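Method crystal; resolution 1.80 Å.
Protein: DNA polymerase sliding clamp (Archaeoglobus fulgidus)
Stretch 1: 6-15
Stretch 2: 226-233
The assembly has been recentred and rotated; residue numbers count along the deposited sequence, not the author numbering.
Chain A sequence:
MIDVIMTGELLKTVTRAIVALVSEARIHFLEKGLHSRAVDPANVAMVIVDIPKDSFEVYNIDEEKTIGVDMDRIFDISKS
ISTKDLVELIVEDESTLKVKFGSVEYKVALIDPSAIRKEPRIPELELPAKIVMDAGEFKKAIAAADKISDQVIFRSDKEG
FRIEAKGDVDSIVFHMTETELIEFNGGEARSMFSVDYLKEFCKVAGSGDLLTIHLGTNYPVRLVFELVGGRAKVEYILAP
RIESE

Stretch 1, residues 6-15: MTGELLKTVT
Stretch 2, residues 226-233: ELVGGRAK

A β-branched residue at positive phi is unusual, yet Val228 (phi/psi 54/63, chi1 t) is the centrepiece of this sliding-clamp contact, which illustrates how a helix can pack on a β-hairpin with no hydrogen bond crossing: 372 Å² is buried, mostly by side chains. The strand at Met6-Thr7 leads into a helix from Gly8 (near -63/-43). Thr7 (chi1 p) caps it, OG1 accepting from Leu10 N at 3.1 Å. Strands 226-227 and 232-233 pair through Leu227 N to Ala232 O (2.8 Å) and Ala232 N to Leu227 O (3.0 Å), joined by a type I' turn from Val228 to Arg231. Gly229 (65/27) and Gly230 (74/17) suit its positive phi; a CB on Gly229 would also clash with Arg231 NH1.

Val228 CA lies 6.0 Å from Leu10 CA. Val228 CG1 approaches Leu10 N (3.9 Å) and Glu9 OE1 (3.6 Å; Glu9 t, t, 29°), and its CG2 Thr13 CB (3.7 Å). Methyls supply apolar surface: Thr13 (m) CG2 meets Leu227 (m, t) CD1 at 3.7 Å; Leu10 (t, p) starts sideways but brings CD1 to 3.7 Å from Ala232 CB, a small methyl that Val14 (t) CG2 also meets at 3.9 Å. Arg231 (m, t, t, 71°) runs extended to NE; its NH1 donates to Val228 O (2.9 Å), while Thr7 CG2 covers one guanidinium face, 4.1 Å from Arg231 NE.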

# COMPACT_ATOMS: atom_id res chain seq x y z
N MET A 6 24.12 -4.04 15.28
CA MET A 6 23.99 -3.37 14.00
C MET A 6 22.60 -2.74 13.89
O MET A 6 21.70 -3.10 14.65
CB MET A 6 24.17 -4.39 12.89
CG MET A 6 23.08 -5.46 12.87
SD MET A 6 23.60 -7.03 12.12
CE MET A 6 23.84 -6.51 10.46
N THR A 7 22.41 -1.81 12.96
CA THR A 7 21.10 -1.20 12.80
C THR A 7 20.16 -2.22 12.16
O THR A 7 20.60 -3.11 11.42
CB THR A 7 21.14 0.04 11.89
OG1 THR A 7 21.39 -0.36 10.53
CG2 THR A 7 22.23 1.00 12.34
N GLY A 8 18.87 -2.09 12.45
CA GLY A 8 17.89 -2.99 11.89
C GLY A 8 17.91 -2.97 10.37
O GLY A 8 17.81 -4.01 9.73
N GLU A 9 18.04 -1.77 9.80
CA GLU A 9 18.07 -1.64 8.35
C GLU A 9 19.24 -2.41 7.76
O GLU A 9 19.12 -3.03 6.70
CB GLU A 9 18.15 -0.17 7.94
CG GLU A 9 18.20 0.05 6.43
CD GLU A 9 18.29 1.52 6.04
OE1 GLU A 9 18.85 2.31 6.83
OE2 GLU A 9 17.82 1.87 4.94
N LEU A 10 20.38 -2.39 8.44
CA LEU A 10 21.55 -3.10 7.93
C LEU A 10 21.27 -4.60 7.88
O LEU A 10 21.53 -5.26 6.86
CB LEU A 10 22.77 -2.82 8.81
CG LEU A 10 24.11 -3.43 8.39
CD1 LEU A 10 24.42 -3.10 6.93
CD2 LEU A 10 25.20 -2.89 9.30
N LEU A 11 20.72 -5.15 8.95
CA LEU A 11 20.43 -6.58 8.97
C LEU A 11 19.35 -6.95 7.95
O LEU A 11 19.48 -7.94 7.21
CB LEU A 11 19.99 -7.02 10.37
CG LEU A 11 19.63 -8.51 10.54
CD1 LEU A 11 20.76 -9.39 10.04
CD2 LEU A 11 19.35 -8.80 12.00
N LYS A 12 18.29 -6.16 7.90
CA LYS A 12 17.18 -6.43 6.98
C LYS A 12 17.60 -6.40 5.51
O LYS A 12 17.24 -7.28 4.72
CB LYS A 12 16.05 -5.42 7.21
CG LYS A 12 15.40 -5.53 8.60
CD LYS A 12 14.55 -4.31 8.95
CE LYS A 12 13.29 -4.18 8.09
NZ LYS A 12 12.28 -5.23 8.40
N THR A 13 18.39 -5.40 5.16
CA THR A 13 18.84 -5.25 3.78
C THR A 13 19.79 -6.34 3.32
O THR A 13 19.64 -6.89 2.22
CB THR A 13 19.48 -3.86 3.57
OG1 THR A 13 18.47 -2.86 3.71
CG2 THR A 13 20.10 -3.75 2.18
N VAL A 14 20.77 -6.69 4.15
CA VAL A 14 21.73 -7.72 3.79
C VAL A 14 21.07 -9.10 3.78
O VAL A 14 21.39 -9.96 2.95
CB VAL A 14 22.93 -7.72 4.75
CG1 VAL A 14 23.83 -8.91 4.48
CG2 VAL A 14 23.73 -6.42 4.57
N THR A 15 20.12 -9.31 4.69
CA THR A 15 19.41 -10.58 4.74
C THR A 15 18.58 -10.72 3.47
O THR A 15 18.57 -11.78 2.83
CB THR A 15 18.48 -10.64 5.98
OG1 THR A 15 19.29 -10.66 7.17
CG2 THR A 15 17.61 -11.89 5.95
N GLU A 226 26.49 -0.21 -2.77
CA GLU A 226 26.92 0.21 -1.44
C GLU A 226 25.61 0.68 -0.83
O GLU A 226 25.02 1.67 -1.27
CB GLU A 226 27.98 1.32 -1.53
CG GLU A 226 29.26 0.77 -2.16
CD GLU A 226 30.38 1.78 -2.24
OE1 GLU A 226 31.00 2.07 -1.20
OE2 GLU A 226 30.63 2.28 -3.35
N LEU A 227 25.14 -0.06 0.16
CA LEU A 227 23.84 0.19 0.78
C LEU A 227 23.83 0.58 2.25
O LEU A 227 24.82 0.45 2.95
CB LEU A 227 22.99 -1.08 0.63
CG LEU A 227 22.98 -1.72 -0.76
CD1 LEU A 227 22.25 -3.07 -0.70
CD2 LEU A 227 22.30 -0.79 -1.74
N VAL A 228 22.66 1.02 2.70
CA VAL A 228 22.43 1.42 4.09
C VAL A 228 23.43 2.46 4.57
O VAL A 228 24.20 2.23 5.51
CB VAL A 228 22.48 0.18 5.02
CG1 VAL A 228 21.93 0.54 6.40
CG2 VAL A 228 21.65 -0.96 4.41
N GLY A 229 23.40 3.62 3.93
CA GLY A 229 24.32 4.68 4.32
C GLY A 229 25.76 4.29 4.04
O GLY A 229 26.69 4.77 4.70
N GLY A 230 25.96 3.41 3.07
CA GLY A 230 27.31 2.98 2.73
C GLY A 230 27.91 2.02 3.74
O GLY A 230 29.12 1.80 3.76
N ARG A 231 27.06 1.43 4.59
CA ARG A 231 27.54 0.50 5.60
C ARG A 231 27.83 -0.90 5.05
O ARG A 231 28.69 -1.62 5.56
CB ARG A 231 26.53 0.36 6.73
CG ARG A 231 26.33 1.61 7.61
CD ARG A 231 25.41 1.25 8.76
NE ARG A 231 25.08 2.36 9.66
CZ ARG A 231 24.29 3.38 9.35
NH1 ARG A 231 23.74 3.48 8.14
NH2 ARG A 231 24.01 4.30 10.27
N ALA A 232 27.10 -1.27 4.00
CA ALA A 232 27.27 -2.60 3.43
C ALA A 232 27.61 -2.59 1.96
O ALA A 232 27.17 -1.73 1.20
CB ALA A 232 25.99 -3.41 3.64
N LYS A 233 28.43 -3.56 1.56
CA LYS A 233 28.79 -3.71 0.16
C LYS A 233 28.09 -5.00 -0.25
O LYS A 233 28.30 -6.05 0.35
CB LYS A 233 30.30 -3.85 -0.02
CG LYS A 233 30.70 -4.09 -1.47
CD LYS A 233 32.19 -3.90 -1.71
CE LYS A 233 32.57 -2.43 -1.65
NZ LYS A 233 34.00 -2.20 -2.03